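Local coordinates for putative glutathione-regulated potassium-efflux system protein KefB (Vibrio parahaemolyticus RIMD 2210633, PDB 3C85) that probably works as a monovalent cation:proton antiporter involved in potassium efflux and binds AMP through its TrkA-N domain, at residues 134-140 with 153-159. Sequence-based numbering, arbitrary orientation.
Sequences QIAAIAE and VDAAFNI
This is the last beta-alpha-beta unit of the Rossmann-type TrkA-N domain: strand 134-139, helix 142-151, then strand 155-158, the outermost strand of this chain's parallel sheet on that side. The two strands run parallel, their axes 4.7 Å apart at 21°, both in extended conformation, with Ala136 facing Ala155, Ala137 Ala156, Ile138 Phe157 and Ala139 Asn158.

Backbone hydrogen bonds alternate along the pair: Ala137 N to Ala155 O (3.1 Å), Phe157 N to Ala137 O (2.9 Å), Ala139 N to Phe157 O (3.1 Å), and the next helix's first residue continues them, Ile159 N to Ala139 O (2.8 Å). At the start, Asp154 bends back (phi/psi -83/-31°, chi1 m); its N reaches Ile135 O at 2.8 Å while its OD2 accepts from Ile135 N, also at 2.8 Å.

Apolar contacts flank the sheet. Ile135 CG2 meets Val153 CG1 at 3.9 Å, on the side where Ala137 and Ala156 pack on helix 142-151. On the other face, Ala136 and Ala155 lie side by side, Phe157 (chi1 m) stacks on His170 of the second subunit, and Ile138 reaches past the strand end to Ile159, CG1 to CG1 at 3.6 Å.

Asn158 (chi1 t) N-caps helix 159-175, its OD1 accepting a hydrogen bond from Ser161 N; Asn158 ND2 gives a weak one to Glu140 O at 2.9 Å.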
# COMPACT_ATOMS: atom_id res chain seq x y z
N GLN A 134 3.90 -19.26 -9.81
CA GLN A 134 3.41 -18.75 -8.55
C GLN A 134 2.37 -17.67 -8.78
O GLN A 134 2.30 -17.10 -9.82
CB GLN A 134 4.58 -18.26 -7.71
CG GLN A 134 5.65 -19.30 -7.46
CD GLN A 134 6.70 -18.88 -6.50
OE1 GLN A 134 6.70 -19.30 -5.38
NE2 GLN A 134 7.58 -18.06 -6.94
N ILE A 135 1.54 -17.44 -7.80
CA ILE A 135 0.52 -16.44 -7.89
C ILE A 135 0.48 -15.69 -6.58
O ILE A 135 0.51 -16.28 -5.54
CB ILE A 135 -0.81 -17.07 -8.11
CG1 ILE A 135 -0.82 -17.94 -9.34
CG2 ILE A 135 -1.84 -16.07 -8.17
CD1 ILE A 135 -2.02 -18.82 -9.44
N ALA A 136 0.41 -14.37 -6.66
CA ALA A 136 0.19 -13.52 -5.52
C ALA A 136 -1.00 -12.60 -5.72
O ALA A 136 -1.34 -12.26 -6.78
CB ALA A 136 1.36 -12.78 -5.18
N ALA A 137 -1.63 -12.27 -4.62
CA ALA A 137 -2.89 -11.53 -4.62
C ALA A 137 -2.90 -10.46 -3.54
O ALA A 137 -2.12 -10.51 -2.56
CB ALA A 137 -4.03 -12.48 -4.43
N ILE A 138 -3.77 -9.48 -3.71
CA ILE A 138 -3.88 -8.40 -2.77
C ILE A 138 -5.35 -8.15 -2.59
O ILE A 138 -6.08 -8.23 -3.50
CB ILE A 138 -3.14 -7.14 -3.26
CG1 ILE A 138 -2.84 -6.17 -2.13
CG2 ILE A 138 -3.83 -6.51 -4.41
CD1 ILE A 138 -1.83 -5.19 -2.48
N ALA A 139 -5.76 -7.90 -1.36
CA ALA A 139 -7.14 -7.66 -1.06
C ALA A 139 -7.35 -6.75 0.17
O ALA A 139 -6.43 -6.32 0.77
CB ALA A 139 -7.85 -8.94 -0.89
N GLU A 140 -8.59 -6.51 0.49
CA GLU A 140 -8.96 -5.57 1.53
C GLU A 140 -9.01 -6.07 2.97
O GLU A 140 -8.73 -5.36 3.88
CB GLU A 140 -10.29 -4.94 1.20
CG GLU A 140 -10.24 -4.00 0.10
CD GLU A 140 -11.44 -3.14 0.07
OE1 GLU A 140 -12.50 -3.62 -0.28
OE2 GLU A 140 -11.33 -2.00 0.48
N VAL A 153 -3.62 -19.40 -4.07
CA VAL A 153 -2.53 -18.43 -4.35
C VAL A 153 -1.37 -18.75 -3.40
O VAL A 153 -1.61 -19.33 -2.32
CB VAL A 153 -2.94 -16.91 -4.25
CG1 VAL A 153 -4.22 -16.58 -5.09
CG2 VAL A 153 -3.07 -16.45 -2.83
N ASP A 154 -0.15 -18.38 -3.77
CA ASP A 154 1.04 -18.62 -2.94
C ASP A 154 1.29 -17.58 -1.83
O ASP A 154 1.85 -17.89 -0.75
CB ASP A 154 2.26 -18.76 -3.83
CG ASP A 154 2.10 -19.89 -4.88
OD1 ASP A 154 2.30 -21.05 -4.53
OD2 ASP A 154 1.74 -19.62 -6.04
N ALA A 155 0.90 -16.33 -2.09
CA ALA A 155 1.09 -15.25 -1.13
C ALA A 155 -0.06 -14.27 -1.24
O ALA A 155 -0.51 -14.00 -2.32
CB ALA A 155 2.40 -14.52 -1.39
N ALA A 156 -0.53 -13.73 -0.11
CA ALA A 156 -1.67 -12.81 -0.15
C ALA A 156 -1.40 -11.65 0.80
O ALA A 156 -1.07 -11.89 1.96
CB ALA A 156 -2.93 -13.57 0.26
N PHE A 157 -1.58 -10.40 0.33
CA PHE A 157 -1.19 -9.24 1.11
C PHE A 157 -2.34 -8.30 1.19
O PHE A 157 -3.24 -8.31 0.35
CB PHE A 157 0.03 -8.57 0.47
CG PHE A 157 1.25 -9.43 0.56
CD1 PHE A 157 1.87 -9.67 1.81
CD2 PHE A 157 1.77 -10.04 -0.58
CE1 PHE A 157 2.97 -10.47 1.92
CE2 PHE A 157 2.90 -10.86 -0.49
CZ PHE A 157 3.50 -11.07 0.77
N ASN A 158 -2.37 -7.50 2.22
CA ASN A 158 -3.51 -6.60 2.41
C ASN A 158 -3.21 -5.24 1.78
O ASN A 158 -2.14 -4.67 2.04
CB ASN A 158 -3.74 -6.41 3.93
CG ASN A 158 -4.95 -5.58 4.21
OD1 ASN A 158 -4.91 -4.35 4.04
ND2 ASN A 158 -6.04 -6.23 4.64
N ILE A 159 -4.14 -4.72 0.96
CA ILE A 159 -3.92 -3.44 0.24
C ILE A 159 -3.48 -2.32 1.20
O ILE A 159 -2.52 -1.57 0.94
CB ILE A 159 -5.22 -2.99 -0.45
CG1 ILE A 159 -5.61 -3.94 -1.60
CG2 ILE A 159 -5.13 -1.51 -0.96
CD1 ILE A 159 -7.01 -3.66 -2.10